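Local coordinates for TolA protein (Vibrio cholerae, PDB 4G7X), which probably works in the Tol-Pal envelope system, its C-terminal domain likely binding periplasmic partners and serving as co-receptor for the filamentous phage CTXphi, at residues Ala38-Phe43 against Pro122-Lys127; Thr56-Gln61 against Ser114-Lys119. One frame throughout, in Å; residues are numbered along the deposited sequence. Where two conformers were deposited one is given.

Contact 1 of 2, residues Ala38-Phe43 against Pro122-Lys127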
ATOM      1  N   ALA B  38      -8.307 -25.671 -18.282  1.00 14.91           N
ATOM      2  CA  ALA B  38      -9.379 -24.683 -18.388  1.00 14.43           C
ATOM      3  C   ALA B  38     -10.171 -24.549 -17.095  1.00 14.08           C
ATOM      4  O   ALA B  38     -10.581 -23.448 -16.731  1.00 13.49           O
ATOM      5  CB  ALA B  38     -10.303 -25.023 -19.546  1.00 14.30           C
ATOM      6  N   ALA B  39     -10.378 -25.665 -16.400  1.00 14.13           N
ATOM      7  CA  ALA B  39     -11.147 -25.660 -15.160  1.00 14.30           C
ATOM      8  C   ALA B  39     -10.465 -24.808 -14.093  1.00 14.32           C
ATOM      9  O   ALA B  39     -11.132 -24.069 -13.363  1.00 14.23           O
ATOM     10  CB  ALA B  39     -11.360 -27.079 -14.657  1.00 14.43           C
ATOM     11  N   ARG B  40      -9.140 -24.916 -14.011  1.00 14.42           N
ATOM     12  CA  ARG B  40      -8.374 -24.130 -13.046  1.00 14.50           C
ATOM     13  C   ARG B  40      -8.417 -22.646 -13.396  1.00 14.44           C
ATOM     14  O   ARG B  40      -8.560 -21.804 -12.509  1.00 14.15           O
ATOM     15  CB  ARG B  40      -6.929 -24.626 -12.937  1.00 15.07           C
ATOM     16  CG  ARG B  40      -6.152 -24.016 -11.774  1.00 15.84           C
ATOM     17  CD  ARG B  40      -6.769 -24.374 -10.432  1.00 16.64           C
ATOM     18  NE  ARG B  40      -6.122 -23.667  -9.326  1.00 17.68           N
ATOM     19  CZ  ARG B  40      -6.501 -23.748  -8.053  1.00 18.23           C
ATOM     20  NH1 ARG B  40      -7.530 -24.507  -7.701  1.00 18.90           N
ATOM     21  NH2 ARG B  40      -5.842 -23.066  -7.123  1.00 19.24           N
ATOM     22  N   GLN B  41      -8.318 -22.333 -14.686  1.00 14.10           N
ATOM     23  CA  GLN B  41      -8.443 -20.946 -15.145  1.00 14.16           C
ATOM     24  C   GLN B  41      -9.781 -20.330 -14.739  1.00 13.91           C
ATOM     25  O   GLN B  41      -9.830 -19.170 -14.329  1.00 13.72           O
ATOM     26  CB  GLN B  41      -8.234 -20.840 -16.655  1.00 15.04           C
ATOM     27  CG  GLN B  41      -6.808 -21.126 -17.097  1.00 15.96           C
ATOM     28  CD  GLN B  41      -6.548 -20.761 -18.547  1.00 16.70           C
ATOM     29  OE1 GLN B  41      -7.437 -20.281 -19.257  1.00 17.70           O
ATOM     30  NE2 GLN B  41      -5.321 -20.991 -18.999  1.00 17.40           N
ATOM     31  N   GLN B  42     -10.856 -21.111 -14.843  1.00 13.46           N
ATOM     32  CA  GLN B  42     -12.184 -20.665 -14.417  1.00 13.31           C
ATOM     33  C   GLN B  42     -12.224 -20.369 -12.922  1.00 13.63           C
ATOM     34  O   GLN B  42     -12.782 -19.356 -12.499  1.00 13.30           O
ATOM     35  CB  GLN B  42     -13.250 -21.702 -14.780  1.00 12.89           C
ATOM     36  CG  GLN B  42     -13.466 -21.821 -16.279  1.00 12.57           C
ATOM     37  CD  GLN B  42     -14.611 -22.737 -16.657  1.00 12.34           C
ATOM     38  OE1 GLN B  42     -15.152 -23.470 -15.826  1.00 12.45           O
ATOM     39  NE2 GLN B  42     -14.990 -22.694 -17.930  1.00 11.85           N
ATOM     40  N   PHE B  43     -11.621 -21.251 -12.132  1.00 13.92           N
ATOM     41  CA  PHE B  43     -11.569 -21.074 -10.685  1.00 14.36           C
ATOM     42  C   PHE B  43     -10.793 -19.815 -10.309  1.00 14.11           C
ATOM     43  O   PHE B  43     -11.246 -19.030  -9.476  1.00 14.05           O
ATOM     44  CB  PHE B  43     -10.978 -22.308 -10.002  1.00 15.35           C
ATOM     45  CG  PHE B  43     -10.815 -22.156  -8.515  1.00 16.22           C
ATOM     46  CD1 PHE B  43     -11.913 -22.252  -7.665  1.00 16.69           C
ATOM     47  CD2 PHE B  43      -9.560 -21.919  -7.961  1.00 16.63           C
ATOM     48  CE1 PHE B  43     -11.763 -22.114  -6.290  1.00 17.00           C
ATOM     49  CE2 PHE B  43      -9.404 -21.780  -6.591  1.00 16.95           C
ATOM     50  CZ  PHE B  43     -10.506 -21.880  -5.756  1.00 17.07           C
ATOM     51  N   PRO B 122      -1.752 -20.788  -4.478  1.00 22.78           N
ATOM     52  CA  PRO B 122      -0.689 -19.871  -4.905  1.00 22.37           C
ATOM     53  C   PRO B 122      -0.942 -19.177  -6.244  1.00 21.77           C
ATOM     54  O   PRO B 122      -0.537 -18.026  -6.418  1.00 21.57           O
ATOM     55  CB  PRO B 122       0.553 -20.770  -4.983  1.00 22.61           C
ATOM     56  CG  PRO B 122       0.020 -22.152  -5.143  1.00 22.81           C
ATOM     57  CD  PRO B 122      -1.264 -22.177  -4.371  1.00 23.08           C
ATOM     58  N   ASP B 123      -1.605 -19.861  -7.176  1.00 20.81           N
ATOM     59  CA  ASP B 123      -1.910 -19.267  -8.480  1.00 20.02           C
ATOM     60  C   ASP B 123      -2.895 -18.098  -8.363  1.00 19.27           C
ATOM     61  O   ASP B 123      -2.774 -17.106  -9.084  1.00 19.38           O
ATOM     62  CB  ASP B 123      -2.386 -20.321  -9.498  1.00 20.32           C
ATOM     63  CG  ASP B 123      -3.563 -21.159  -9.002  1.00 20.32           C
ATOM     64  OD1 ASP B 123      -3.968 -21.047  -7.826  1.00 20.51           O
ATOM     65  OD2 ASP B 123      -4.087 -21.951  -9.813  1.00 21.08           O
ATOM     66  N   VAL B 124      -3.848 -18.221  -7.441  1.00 18.14           N
ATOM     67  CA  VAL B 124      -4.793 -17.143  -7.142  1.00 17.36           C
ATOM     68  C   VAL B 124      -4.075 -15.979  -6.456  1.00 17.13           C
ATOM     69  O   VAL B 124      -4.286 -14.815  -6.810  1.00 16.16           O
ATOM     70  CB  VAL B 124      -5.973 -17.645  -6.273  1.00 16.97           C
ATOM     71  CG1 VAL B 124      -6.889 -16.497  -5.876  1.00 16.93           C
ATOM     72  CG2 VAL B 124      -6.763 -18.721  -7.009  1.00 17.12           C
ATOM     73  N   VAL B 125      -3.211 -16.299  -5.492  1.00 16.93           N
ATOM     74  CA  VAL B 125      -2.431 -15.285  -4.773  1.00 16.88           C
ATOM     75  C   VAL B 125      -1.597 -14.435  -5.741  1.00 16.99           C
ATOM     76  O   VAL B 125      -1.519 -13.216  -5.584  1.00 16.25           O
ATOM     77  CB  VAL B 125      -1.562 -15.912  -3.654  1.00 16.77           C
ATOM     78  CG1 VAL B 125      -0.639 -14.879  -3.021  1.00 16.60           C
ATOM     79  CG2 VAL B 125      -2.451 -16.535  -2.590  1.00 16.95           C
ATOM     80  N   GLU B 126      -0.998 -15.070  -6.747  1.00 17.39           N
ATOM     81  CA  GLU B 126      -0.228 -14.353  -7.770  1.00 18.10           C
ATOM     82  C   GLU B 126      -1.014 -13.236  -8.459  1.00 17.55           C
ATOM     83  O   GLU B 126      -0.472 -12.158  -8.707  1.00 17.90           O
ATOM     84  CB  GLU B 126       0.346 -15.328  -8.806  1.00 19.57           C
ATOM     85  CG  GLU B 126       1.515 -16.157  -8.291  1.00 21.58           C
ATOM     86  CD  GLU B 126       2.692 -15.303  -7.856  1.00 22.69           C
ATOM     87  OE1 GLU B 126       3.293 -14.634  -8.722  1.00 24.30           O
ATOM     88  OE2 GLU B 126       3.018 -15.303  -6.649  1.00 23.38           O
ATOM     89  N   LYS B 127      -2.284 -13.493  -8.762  0.50 17.02           N
ATOM     90  CA  LYS B 127      -3.148 -12.485  -9.374  0.50 16.57           C
ATOM     91  C   LYS B 127      -3.616 -11.443  -8.357  0.50 16.15           C
ATOM     92  O   LYS B 127      -3.711 -10.256  -8.680  0.50 16.31           O
ATOM     93  CB  LYS B 127      -4.348 -13.139 -10.068  0.50 16.81           C
ATOM     94  CG  LYS B 127      -3.991 -13.995 -11.275  0.50 17.03           C
ATOM     95  CD  LYS B 127      -3.340 -13.172 -12.376  0.50 17.18           C
ATOM     96  CE  LYS B 127      -3.051 -14.020 -13.607  0.50 17.37           C
ATOM     97  NZ  LYS B 127      -2.448 -13.214 -14.706  0.50 17.65           N
TER
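R40 and D123 join the two helices through a salt bridge in which the guanidinium offers one whole side rather than its end. NE gives its hydrogen to D123 OD2 at 2.7 Å, almost straight at 174°, and NH2 gives one to D123 OD1 at 2.8 Å. Each oxygen accepts on its syn lone pair, and the guanidinium and carboxylate planes lie only 10° apart, so two parallel bonds fix both the distance and the rotation of the pair. D123 CG stands between the backbone N and the carbonyl carbon, and OD1 also accepts a weak bond from V124 N. R40 is bent at chi2 (62°), turning the guanidinium in toward the other helix; its length spans most of the gap.

Apolar contact is slighter. F43 CE2 meets V124 CG2 at 4.1 Å, the two side chains crossing at about a right angle. Within its own helix, F43 puts CD2 3.3 Å above one face of the R40 guanidinium, offset toward the rim. V124 continues onto V44 and E47.

Here is a bidentate, side-on arginine-aspartate bridge joining the start of the long first helix of the TolA C-terminal domain to the short helix before its last strand.

Contact 2 of 2, residues Thr56-Gln61 against Ser114-Lys119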
ATOM      1  N   THR B  56     -12.488  -4.185  -2.462  1.00 12.32           N
ATOM      2  CA  THR B  56     -13.195  -2.953  -2.793  1.00 13.20           C
ATOM      3  C   THR B  56     -14.110  -2.529  -1.636  1.00 13.39           C
ATOM      4  O   THR B  56     -14.188  -1.342  -1.303  1.00 13.43           O
ATOM      5  CB  THR B  56     -13.979  -3.106  -4.117  1.00 13.73           C
ATOM      6  OG1 THR B  56     -13.093  -3.542  -5.159  1.00 14.80           O
ATOM      7  CG2 THR B  56     -14.602  -1.787  -4.526  1.00 14.24           C
ATOM      8  N   GLN B  57     -14.765  -3.504  -1.006  1.00 13.50           N
ATOM      9  CA  GLN B  57     -15.599  -3.248   0.170  1.00 14.23           C
ATOM     10  C   GLN B  57     -14.774  -2.753   1.359  1.00 13.82           C
ATOM     11  O   GLN B  57     -15.183  -1.822   2.055  1.00 14.14           O
ATOM     12  CB  GLN B  57     -16.418  -4.496   0.538  1.00 15.41           C
ATOM     13  CG  GLN B  57     -17.143  -4.439   1.882  1.00 17.37           C
ATOM     14  CD  GLN B  57     -18.283  -3.434   1.928  1.00 18.71           C
ATOM     15  OE1 GLN B  57     -18.813  -3.017   0.898  1.00 20.40           O
ATOM     16  NE2 GLN B  57     -18.672  -3.047   3.137  1.00 19.59           N
ATOM     17  N   LEU B  58     -13.611  -3.363   1.583  1.00 13.35           N
ATOM     18  CA  LEU B  58     -12.728  -2.926   2.667  1.00 13.11           C
ATOM     19  C   LEU B  58     -12.304  -1.469   2.490  1.00 12.94           C
ATOM     20  O   LEU B  58     -12.264  -0.707   3.458  1.00 12.95           O
ATOM     21  CB  LEU B  58     -11.501  -3.833   2.786  1.00 13.04           C
ATOM     22  CG  LEU B  58     -11.745  -5.218   3.395  1.00 13.07           C
ATOM     23  CD1 LEU B  58     -10.528  -6.108   3.198  1.00 13.22           C
ATOM     24  CD2 LEU B  58     -12.115  -5.117   4.868  1.00 13.30           C
ATOM     25  N   ILE B  59     -12.003  -1.090   1.251  1.00 12.75           N
ATOM     26  CA  ILE B  59     -11.618   0.287   0.942  1.00 13.07           C
ATOM     27  C   ILE B  59     -12.810   1.225   1.136  1.00 13.92           C
ATOM     28  O   ILE B  59     -12.682   2.276   1.767  1.00 13.80           O
ATOM     29  CB  ILE B  59     -11.040   0.402  -0.485  1.00 12.57           C
ATOM     30  CG1 ILE B  59      -9.752  -0.423  -0.589  1.00 12.46           C
ATOM     31  CG2 ILE B  59     -10.780   1.860  -0.855  1.00 12.64           C
ATOM     32  CD1 ILE B  59      -9.335  -0.750  -2.004  1.00 12.54           C
ATOM     33  N   ARG B  60     -13.971   0.824   0.620  1.00 15.21           N
ATOM     34  CA  ARG B  60     -15.194   1.623   0.739  1.00 17.07           C
ATOM     35  C   ARG B  60     -15.595   1.894   2.191  1.00 18.02           C
ATOM     36  O   ARG B  60     -16.033   3.000   2.518  1.00 18.31           O
ATOM     37  CB  ARG B  60     -16.352   0.965  -0.023  1.00 18.16           C
ATOM     38  CG  ARG B  60     -16.328   1.220  -1.523  1.00 19.48           C
ATOM     39  CD  ARG B  60     -17.628   0.799  -2.196  1.00 20.96           C
ATOM     40  NE  ARG B  60     -17.694  -0.644  -2.428  1.00 22.44           N
ATOM     41  CZ  ARG B  60     -18.420  -1.496  -1.709  1.00 22.92           C
ATOM     42  NH1 ARG B  60     -18.406  -2.787  -2.003  1.00 22.64           N
ATOM     43  NH2 ARG B  60     -19.168  -1.061  -0.700  1.00 24.02           N
ATOM     44  N   GLN B  61     -15.431   0.896   3.055  1.00 18.95           N
ATOM     45  CA  GLN B  61     -15.734   1.036   4.485  1.00 20.42           C
ATOM     46  C   GLN B  61     -14.913   2.122   5.181  1.00 20.64           C
ATOM     47  O   GLN B  61     -15.370   2.722   6.155  1.00 21.15           O
ATOM     48  CB  GLN B  61     -15.530  -0.295   5.209  1.00 21.73           C
ATOM     49  CG  GLN B  61     -16.670  -1.282   5.027  1.00 23.20           C
ATOM     50  CD  GLN B  61     -16.472  -2.560   5.819  1.00 24.20           C
ATOM     51  OE1 GLN B  61     -17.433  -3.136   6.331  1.00 25.50           O
ATOM     52  NE2 GLN B  61     -15.223  -3.008   5.929  1.00 24.93           N
ATOM     53  N   SER B 114      -5.840  -5.263   6.931  0.50 12.50           N
ATOM     54  CA  SER B 114      -5.302  -6.416   6.215  0.50 12.64           C
ATOM     55  C   SER B 114      -6.218  -6.774   5.048  0.50 12.41           C
ATOM     56  O   SER B 114      -7.416  -6.498   5.089  0.50 12.48           O
ATOM     57  CB  SER B 114      -5.174  -7.615   7.161  0.50 13.04           C
ATOM     58  OG  SER B 114      -4.701  -8.760   6.478  0.50 13.48           O
ATOM     59  N   PHE B 115      -5.645  -7.377   4.007  1.00 12.25           N
ATOM     60  CA  PHE B 115      -6.413  -7.854   2.863  1.00 12.44           C
ATOM     61  C   PHE B 115      -6.350  -9.376   2.900  1.00 12.96           C
ATOM     62  O   PHE B 115      -5.258  -9.936   2.929  1.00 12.92           O
ATOM     63  CB  PHE B 115      -5.790  -7.347   1.560  1.00 12.21           C
ATOM     64  CG  PHE B 115      -5.797  -5.847   1.417  1.00 12.08           C
ATOM     65  CD1 PHE B 115      -6.805  -5.217   0.696  1.00 12.04           C
ATOM     66  CD2 PHE B 115      -4.788  -5.064   1.981  1.00 11.79           C
ATOM     67  CE1 PHE B 115      -6.819  -3.836   0.551  1.00 12.00           C
ATOM     68  CE2 PHE B 115      -4.799  -3.685   1.839  1.00 11.89           C
ATOM     69  CZ  PHE B 115      -5.812  -3.072   1.119  1.00 11.83           C
ATOM     70  N   PRO B 116      -7.515 -10.051   2.902  1.00 13.27           N
ATOM     71  CA  PRO B 116      -7.500 -11.514   2.996  1.00 13.82           C
ATOM     72  C   PRO B 116      -6.934 -12.202   1.752  1.00 14.18           C
ATOM     73  O   PRO B 116      -7.033 -11.669   0.644  1.00 13.91           O
ATOM     74  CB  PRO B 116      -8.982 -11.876   3.167  1.00 13.88           C
ATOM     75  CG  PRO B 116      -9.655 -10.617   3.615  1.00 14.45           C
ATOM     76  CD  PRO B 116      -8.886  -9.512   2.953  1.00 13.56           C
ATOM     77  N   LEU B 117      -6.334 -13.372   1.961  1.00 14.98           N
ATOM     78  CA  LEU B 117      -5.868 -14.240   0.879  1.00 16.05           C
ATOM     79  C   LEU B 117      -6.388 -15.659   1.090  1.00 17.40           C
ATOM     80  O   LEU B 117      -6.602 -16.073   2.231  1.00 17.62           O
ATOM     81  CB  LEU B 117      -4.340 -14.275   0.823  1.00 15.83           C
ATOM     82  CG  LEU B 117      -3.567 -13.048   0.341  1.00 15.69           C
ATOM     83  CD1 LEU B 117      -2.080 -13.297   0.540  1.00 15.45           C
ATOM     84  CD2 LEU B 117      -3.858 -12.722  -1.115  1.00 15.76           C
ATOM     85  N   PRO B 118      -6.590 -16.412  -0.009  1.00 18.36           N
ATOM     86  CA  PRO B 118      -6.987 -17.812   0.151  1.00 19.45           C
ATOM     87  C   PRO B 118      -5.828 -18.667   0.648  1.00 20.65           C
ATOM     88  O   PRO B 118      -4.666 -18.368   0.357  1.00 21.24           O
ATOM     89  CB  PRO B 118      -7.381 -18.225  -1.268  1.00 19.20           C
ATOM     90  CG  PRO B 118      -6.594 -17.325  -2.156  1.00 18.84           C
ATOM     91  CD  PRO B 118      -6.526 -16.013  -1.427  1.00 18.35           C
ATOM     92  N   LYS B 119      -6.148 -19.719   1.396  1.00 22.44           N
ATOM     93  CA  LYS B 119      -5.136 -20.638   1.901  1.00 23.63           C
ATOM     94  C   LYS B 119      -4.776 -21.677   0.845  1.00 24.36           C
ATOM     95  O   LYS B 119      -5.661 -22.276   0.226  1.00 25.38           O
ATOM     96  CB  LYS B 119      -5.619 -21.320   3.184  1.00 24.45           C
TER
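The flat carbonyl group of S114 meets L58 at its oxygen: L58 CD1 rests 3.7 Å from S114 O, a van der Waals contact of a methyl with a backbone carbonyl oxygen. The next flat group, the ring of F115, packs edge-to-face with the ring of Y55 and makes a looser approach to I59, F115 CE1 lying 4.6 Å from I59 CG1. On the far side of the helix, Q57 CA lies 3.6 Å above one face of the R60 guanidinium, offset toward its rim.

L58 CD1 also comes against CD of the P116 ring, at 3.8 Å. The leucine's CG stands opposite its carbonyl carbon (chi1 -74°), and an extended chi2 of 169° carries CD1 out to the proline and the S114 carbonyl. One methyl thus serves two neighbours.

Y55 also donates its hydroxyl to a hydrogen bond with P116 O, and P116 packs on Y51 and I54. In the short edge strand 115-116, F115 pairs with A87 through backbone bonds, and its ring reaches L78 and L80, while I59 touches L133 and V135; helix 38-62 therefore lies across the antiparallel sheet, meeting side chains from both its outermost strands.

Overall arrangement
Contacts 1 and 2 sample two points along one helix, 38-62: its first turns meet helix 122-128, and a region near its other end meets strand 115-116. Their centres lie about 18 Å apart. The second partners follow each other in the chain. Contact 2 is nested within the loop closed by contact 1. They also touch directly, V124 CG1 lying 3.8 Å from P118 CG and V125 CG1 4.2 Å from L117 CD1. Here one helix is held by charge near its start, in contact 1, about 17 Å from the chain centre, and by hydrocarbon farther along, in contact 2, about 7 Å from it; S114 also packs on another protein chain.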